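Local coordinates for protein esterase (Xanthomonas oryzae pv. oryzae, PDB 3H2G) that acts as a rice cell wall-degrading esterase in bacterial pathogenesis, probably using an alpha/beta-hydrolase catalytic core, at residues 211-214 / 215-218; 259-262 / 263-266; 248-251 / 252-255. All coordinates share one frame; numbering follows the deposited sequence.

How the contacts relate
From the N terminus, contact 1 comes first, on helix 211-218, the first helix after strand 198-205 of the central sheet. Contact 3 follows in the loop after helix 231-246, and contact 2 lies next to it in sequence, on the short helix 261-264. All three are local contacts in series: each closes within eight consecutive residues, and none nests in or crosses another. They belong to the largely helical excursion that leads to strand 328-332. Contacts 2 and 3 touch, with A262 packed on P253 and G254 and E266 probably hydrogen-bonded to the Y250 hydroxyl; their centres are 11 Å apart. Contact 1 stands apart, its nearest atoms about 12 Å from contact 2 and about 10 Å from contact 3.

Contact 1: residues 211-214 / 215-218; sequences LEQT and FLDS
Q213 and D217, one helical turn apart, are joined by a side-chain hydrogen bond from Q213 NE2 to D217 OD1 (2.8 Å, N-H...O angle 163°). The oxygen lies in the plane of the Q213 amide, whereas the amide nitrogen meets D217 OD1 from above the carboxylate plane. Q213 reaches it by bending: CG stands opposite the backbone N (chi1 -167°), and a turn at chi2 (60°) carries the amide forward along the helix toward D217. D217 OD2 has a second partner, a salt bridge to K342. Beside this pair, L216 crosses Q213 at about a right angle, its CD1 3.7 Å from Q213 OE1. On another side of the helix L211 and F215 run alongside each other, with L211 CD1 3.8 Å from F215 CE1, and the carbonyl O of L211 sits at the ring edge, 3.4 Å from F215 CD1. Both residues also pack on L314 of helix 309-316. A water donates to T214 O at 2.7 Å and bonds S218 OG, which also bonds N223. The successive i to i+4 backbone bonds, such as L216 N to E212 O at 3.1 Å, with side-chain pairs at the same spacing, are those of a regular alpha-helix.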
loop_
_atom_site.group_PDB
_atom_site.type_symbol
_atom_site.label_atom_id
_atom_site.label_comp_id
_atom_site.label_asym_id
_atom_site.label_seq_id
_atom_site.Cartn_x
_atom_site.Cartn_y
_atom_site.Cartn_z
ATOM N N LEU A 211 -12.659 3.478 3.331
ATOM C CA LEU A 211 -12.168 4.598 2.537
ATOM C C LEU A 211 -13.043 5.839 2.529
ATOM O O LEU A 211 -12.586 6.925 2.884
ATOM C CB LEU A 211 -11.905 4.135 1.099
ATOM C CG LEU A 211 -11.197 5.145 0.190
ATOM C CD1 LEU A 211 -9.862 5.538 0.809
ATOM C CD2 LEU A 211 -10.983 4.544 -1.190
ATOM N N GLU A 212 -14.298 5.687 2.117
ATOM C CA GLU A 212 -15.211 6.825 2.071
ATOM C C GLU A 212 -15.380 7.490 3.438
ATOM O O GLU A 212 -15.276 8.713 3.559
ATOM C CB GLU A 212 -16.580 6.382 1.542
ATOM C CG GLU A 212 -17.654 7.457 1.649
ATOM C CD GLU A 212 -19.042 6.927 1.340
ATOM O OE1 GLU A 212 -19.260 5.708 1.504
ATOM O OE2 GLU A 212 -19.917 7.727 0.951
ATOM N N GLN A 213 -15.627 6.689 4.472
ATOM C CA GLN A 213 -15.825 7.241 5.811
ATOM C C GLN A 213 -14.559 7.904 6.353
ATOM O O GLN A 213 -14.634 8.872 7.111
ATOM C CB GLN A 213 -16.297 6.152 6.778
ATOM C CG GLN A 213 -16.832 6.704 8.099
ATOM C CD GLN A 213 -18.030 7.623 7.899
ATOM O OE1 GLN A 213 -19.021 7.241 7.278
ATOM N NE2 GLN A 213 -17.940 8.837 8.426
ATOM N N THR A 214 -13.398 7.385 5.964
ATOM C CA THR A 214 -12.127 7.951 6.406
ATOM C C THR A 214 -11.991 9.391 5.911
ATOM O O THR A 214 -11.554 10.272 6.657
ATOM C CB THR A 214 -10.930 7.111 5.890
ATOM O OG1 THR A 214 -10.880 5.868 6.596
ATOM C CG2 THR A 214 -9.619 7.848 6.098
ATOM N N PHE A 215 -12.363 9.627 4.654
ATOM C CA PHE A 215 -12.291 10.971 4.081
ATOM C C PHE A 215 -13.317 11.884 4.735
ATOM O O PHE A 215 -13.042 13.060 4.996
ATOM C CB PHE A 215 -12.520 10.932 2.565
ATOM C CG PHE A 215 -11.266 10.712 1.771
ATOM C CD1 PHE A 215 -10.672 9.460 1.710
ATOM C CD2 PHE A 215 -10.654 11.777 1.117
ATOM C CE1 PHE A 215 -9.484 9.269 1.010
ATOM C CE2 PHE A 215 -9.469 11.597 0.415
ATOM C CZ PHE A 215 -8.883 10.340 0.363
ATOM N N LEU A 216 -14.501 11.345 5.000
ATOM C CA LEU A 216 -15.549 12.123 5.651
ATOM C C LEU A 216 -15.085 12.556 7.043
ATOM O O LEU A 216 -15.201 13.723 7.413
ATOM C CB LEU A 216 -16.836 11.295 5.781
ATOM C CG LEU A 216 -17.624 11.007 4.500
ATOM C CD1 LEU A 216 -18.706 9.973 4.771
ATOM C CD2 LEU A 216 -18.239 12.306 3.978
ATOM N N ASP A 217 -14.551 11.613 7.811
ATOM C CA ASP A 217 -14.099 11.911 9.167
ATOM C C ASP A 217 -13.012 12.980 9.277
ATOM O O ASP A 217 -12.974 13.726 10.262
ATOM C CB ASP A 217 -13.621 10.630 9.861
ATOM C CG ASP A 217 -14.744 9.632 10.086
ATOM O OD1 ASP A 217 -15.925 10.019 9.954
ATOM O OD2 ASP A 217 -14.447 8.462 10.404
ATOM N N SER A 218 -12.136 13.059 8.279
ATOM C CA SER A 218 -11.045 14.036 8.294
ATOM C C SER A 218 -11.255 15.215 7.349
ATOM O O SER A 218 -10.359 16.040 7.188
ATOM C CB SER A 218 -9.721 13.358 7.918
ATOM O OG SER A 218 -9.353 12.364 8.857
HETATM O O HOH W 1 -10.366 9.917 9.057
#

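Contact 2: residues 259-262 / 263-266; sequences DPWA and AKVE
The W261 indole meets the K264 side chain obliquely at its six-membered ring, with K264 CD 3.6 Å from W261 CE3 and 3.9 Å from W261 CZ3. One indole face carries P260 CD, 3.8 Å above the plane and shifted toward the rim. Beyond the two segments, the ring of Y293 meets the indole with the planes about 45° apart, and L284 and P285 also touch the W261 side chain. W261 and K264 lie side by side and point the same way. The lysine gets there with its CG between the backbone N and the carbonyl carbon (chi1 67°) and with a bend in the chain at chi3. That first torsion also brings K264 CG within 3.6 Å of P260 O. The methylenes therefore serve as the apolar part of the contact, while the ammonium group travels on to a hydrogen bond with the carbonyl O of T283.

The backbone evidence centres on W261 O, which accepts two bonds. V265 N approaches nearly along the C=O axis at 3.0 Å, although its N-H...O angle is a bent 131°. K264 N, also 3.0 Å from W261 O, stands above the carbonyl plane. V265 CG1 tucks in beside the same carbonyl, 3.6 Å from W261 O, and its side chain packs on S236 and V240 of helix 231-246. A cis peptide bond between D259 and P260 leads into the turn. One carbonyl shared by an i+3 and an i+4 donor marks a single, weakly bonded helical turn, here a surface element of the helical excursion between strands 198-205 and 328-332.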
loop_
_atom_site.group_PDB
_atom_site.type_symbol
_atom_site.label_atom_id
_atom_site.label_comp_id
_atom_site.label_asym_id
_atom_site.label_seq_id
_atom_site.Cartn_x
_atom_site.Cartn_y
_atom_site.Cartn_z
ATOM N N ASP A 259 -8.292 28.602 -7.935
ATOM C CA ASP A 259 -7.038 28.951 -8.588
ATOM C C ASP A 259 -6.093 29.377 -7.471
ATOM O O ASP A 259 -6.541 29.791 -6.400
ATOM C CB ASP A 259 -7.232 30.094 -9.595
ATOM C CG ASP A 259 -8.064 31.236 -9.043
ATOM O OD1 ASP A 259 -8.317 31.274 -7.819
ATOM O OD2 ASP A 259 -8.464 32.108 -9.847
ATOM N N PRO A 260 -4.773 29.265 -7.689
ATOM C CA PRO A 260 -4.087 28.775 -8.887
ATOM C C PRO A 260 -3.892 27.259 -8.843
ATOM O O PRO A 260 -3.255 26.674 -9.716
ATOM C CB PRO A 260 -2.755 29.509 -8.823
ATOM C CG PRO A 260 -2.454 29.447 -7.365
ATOM C CD PRO A 260 -3.795 29.790 -6.717
ATOM N N TRP A 261 -4.460 26.633 -7.819
ATOM C CA TRP A 261 -4.325 25.197 -7.609
ATOM C C TRP A 261 -4.904 24.312 -8.709
ATOM O O TRP A 261 -4.308 23.297 -9.071
ATOM C CB TRP A 261 -4.948 24.845 -6.260
ATOM C CG TRP A 261 -4.558 25.835 -5.209
ATOM C CD1 TRP A 261 -5.389 26.652 -4.498
ATOM C CD2 TRP A 261 -3.226 26.166 -4.803
ATOM N NE1 TRP A 261 -4.657 27.476 -3.676
ATOM C CE2 TRP A 261 -3.324 27.197 -3.844
ATOM C CE3 TRP A 261 -1.955 25.692 -5.160
ATOM C CZ2 TRP A 261 -2.200 27.765 -3.237
ATOM C CZ3 TRP A 261 -0.835 26.259 -4.555
ATOM C CH2 TRP A 261 -0.968 27.284 -3.604
ATOM N N ALA A 262 -6.052 24.703 -9.251
ATOM C CA ALA A 262 -6.702 23.923 -10.300
ATOM C C ALA A 262 -5.793 23.610 -11.489
ATOM O O ALA A 262 -5.804 22.493 -12.012
ATOM C CB ALA A 262 -7.965 24.649 -10.780
ATOM N N ALA A 263 -5.004 24.590 -11.916
ATOM C CA ALA A 263 -4.119 24.404 -13.060
ATOM C C ALA A 263 -2.827 23.651 -12.758
ATOM O O ALA A 263 -2.155 23.182 -13.676
ATOM C CB ALA A 263 -3.789 25.765 -13.680
ATOM N N LYS A 264 -2.474 23.514 -11.487
ATOM C CA LYS A 264 -1.227 22.835 -11.152
ATOM C C LYS A 264 -1.344 21.492 -10.443
ATOM O O LYS A 264 -0.344 20.790 -10.287
ATOM C CB LYS A 264 -0.354 23.752 -10.295
ATOM C CG LYS A 264 -0.919 24.024 -8.915
ATOM C CD LYS A 264 0.080 24.775 -8.038
ATOM C CE LYS A 264 1.323 23.939 -7.761
ATOM N NZ LYS A 264 2.316 24.666 -6.910
ATOM N N VAL A 265 -2.550 21.118 -10.032
ATOM C CA VAL A 265 -2.721 19.869 -9.293
ATOM C C VAL A 265 -2.596 18.545 -10.055
ATOM O O VAL A 265 -1.982 17.599 -9.550
ATOM C CB VAL A 265 -4.068 19.873 -8.517
ATOM C CG1 VAL A 265 -5.243 19.883 -9.485
ATOM C CG2 VAL A 265 -4.137 18.668 -7.593
ATOM N N GLU A 266 -3.147 18.458 -11.261
ATOM C CA GLU A 266 -3.077 17.191 -11.989
ATOM C C GLU A 266 -1.668 16.666 -12.293
ATOM O O GLU A 266 -1.382 15.490 -12.062
ATOM C CB GLU A 266 -3.917 17.267 -13.271
ATOM C CG GLU A 266 -5.406 17.487 -12.992
ATOM C CD GLU A 266 -6.300 17.098 -14.160
ATOM O OE1 GLU A 266 -6.106 17.634 -15.272
ATOM O OE2 GLU A 266 -7.202 16.254 -13.961
#

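Contact 3: residues 248-251 / 252-255; sequences NIYL and EPGQ
Y250 presents one face of its ring to P253, three residues further along the chain. The evidence is a CH-pi contact: P253 CA lies 4.0 Å from the ring centroid and 26° off the ring normal, displaced toward the rim on the side of CE1. The pyrrolidine ring continues the packing, with P253 CG 3.7 Å from Y250 CE1. Ahead of the proline, the E252 carbonyl carbon approaches the ring obliquely, 3.3 Å from Y250 CD1, so the peptide link between E252 and P253 lies close against the aromatic group. This position follows from the tyrosine torsion: Y250 CG stands between its own backbone N and carbonyl carbon (chi1 61°), which swings the ring toward the following residues. The Q255 side chain starts out toward Y250 as well, with Q255 CB 3.9 Å from Y250 CB.

The proline also opens a 3-10 turn, 253-255, in which Q255 N bonds E252 O at 3.0 Å; this fixes the peptide that the ring meets. Outside the two segments, I239 and V240 of helix 231-246 touch the Y250 side chain, and Y250 N hydrogen-bonds Q243 OE1.

The tyrosine is thus held at both ends, for its OH hydrogen-bonds OE2 of E266. A carboxylate partner would probably leave the phenol richer in electron density, and P253 CA, next to an amide nitrogen and a carbonyl, is a comparatively polarised C-H; both would favour the face contact, which is probably chiefly dispersion with a modest electrostatic share.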
loop_
_atom_site.group_PDB
_atom_site.type_symbol
_atom_site.label_atom_id
_atom_site.label_comp_id
_atom_site.label_asym_id
_atom_site.label_seq_id
_atom_site.Cartn_x
_atom_site.Cartn_y
_atom_site.Cartn_z
ATOM N N ASN A 248 -15.657 10.698 -13.907
ATOM C CA ASN A 248 -17.010 11.122 -13.568
ATOM C C ASN A 248 -17.104 12.214 -12.508
ATOM O O ASN A 248 -18.155 12.394 -11.898
ATOM C CB ASN A 248 -17.825 9.907 -13.111
ATOM C CG ASN A 248 -17.261 9.264 -11.860
ATOM O OD1 ASN A 248 -16.235 9.702 -11.327
ATOM N ND2 ASN A 248 -17.929 8.219 -11.379
ATOM N N ILE A 249 -16.020 12.948 -12.286
ATOM C CA ILE A 249 -16.048 14.005 -11.281
ATOM C C ILE A 249 -16.073 15.399 -11.894
ATOM O O ILE A 249 -16.909 16.229 -11.522
ATOM C CB ILE A 249 -14.837 13.912 -10.323
ATOM C CG1 ILE A 249 -14.777 12.516 -9.695
ATOM C CG2 ILE A 249 -14.975 14.952 -9.212
ATOM C CD1 ILE A 249 -13.542 12.273 -8.849
ATOM N N TYR A 250 -15.163 15.657 -12.831
ATOM C CA TYR A 250 -15.093 16.970 -13.467
ATOM C C TYR A 250 -14.507 16.950 -14.877
ATOM O O TYR A 250 -13.772 16.033 -15.247
ATOM C CB TYR A 250 -14.263 17.920 -12.595
ATOM C CG TYR A 250 -12.820 17.484 -12.388
ATOM C CD1 TYR A 250 -11.859 17.667 -13.385
ATOM C CD2 TYR A 250 -12.418 16.885 -11.193
ATOM C CE1 TYR A 250 -10.529 17.268 -13.195
ATOM C CE2 TYR A 250 -11.095 16.482 -10.993
ATOM C CZ TYR A 250 -10.157 16.676 -11.995
ATOM O OH TYR A 250 -8.852 16.281 -11.794
ATOM N N LEU A 251 -14.850 17.968 -15.661
ATOM C CA LEU A 251 -14.326 18.105 -17.015
ATOM C C LEU A 251 -13.055 18.938 -16.891
ATOM O O LEU A 251 -12.053 18.671 -17.550
ATOM C CB LEU A 251 -15.332 18.830 -17.915
ATOM C CG LEU A 251 -14.862 19.138 -19.343
ATOM C CD1 LEU A 251 -14.620 17.839 -20.107
ATOM C CD2 LEU A 251 -15.906 19.991 -20.050
ATOM N N GLU A 252 -13.116 19.954 -16.034
ATOM C CA GLU A 252 -11.986 20.844 -15.774
ATOM C C GLU A 252 -11.746 20.858 -14.264
ATOM O O GLU A 252 -12.695 20.935 -13.486
ATOM C CB GLU A 252 -12.297 22.267 -16.247
ATOM C CG GLU A 252 -12.709 22.371 -17.703
ATOM C CD GLU A 252 -12.937 23.808 -18.141
ATOM O OE1 GLU A 252 -13.729 24.519 -17.482
ATOM O OE2 GLU A 252 -12.325 24.226 -19.148
ATOM N N PRO A 253 -10.477 20.792 -13.832
ATOM C CA PRO A 253 -10.122 20.793 -12.407
ATOM C C PRO A 253 -10.696 21.977 -11.631
ATOM O O PRO A 253 -10.898 21.891 -10.424
ATOM C CB PRO A 253 -8.594 20.808 -12.431
ATOM C CG PRO A 253 -8.269 20.101 -13.710
ATOM C CD PRO A 253 -9.270 20.684 -14.672
ATOM N N GLY A 254 -10.953 23.076 -12.336
ATOM C CA GLY A 254 -11.503 24.264 -11.704
ATOM C C GLY A 254 -12.869 24.047 -11.075
ATOM O O GLY A 254 -13.336 24.869 -10.287
ATOM N N GLN A 255 -13.523 22.947 -11.430
ATOM C CA GLN A 255 -14.832 22.637 -10.863
ATOM C C GLN A 255 -14.679 22.245 -9.397
ATOM O O GLN A 255 -15.594 22.427 -8.589
ATOM C CB GLN A 255 -15.482 21.474 -11.617
ATOM C CG GLN A 255 -15.953 21.818 -13.022
ATOM C CD GLN A 255 -16.462 20.602 -13.773
ATOM O OE1 GLN A 255 -17.341 19.881 -13.293
ATOM N NE2 GLN A 255 -15.916 20.369 -14.957
#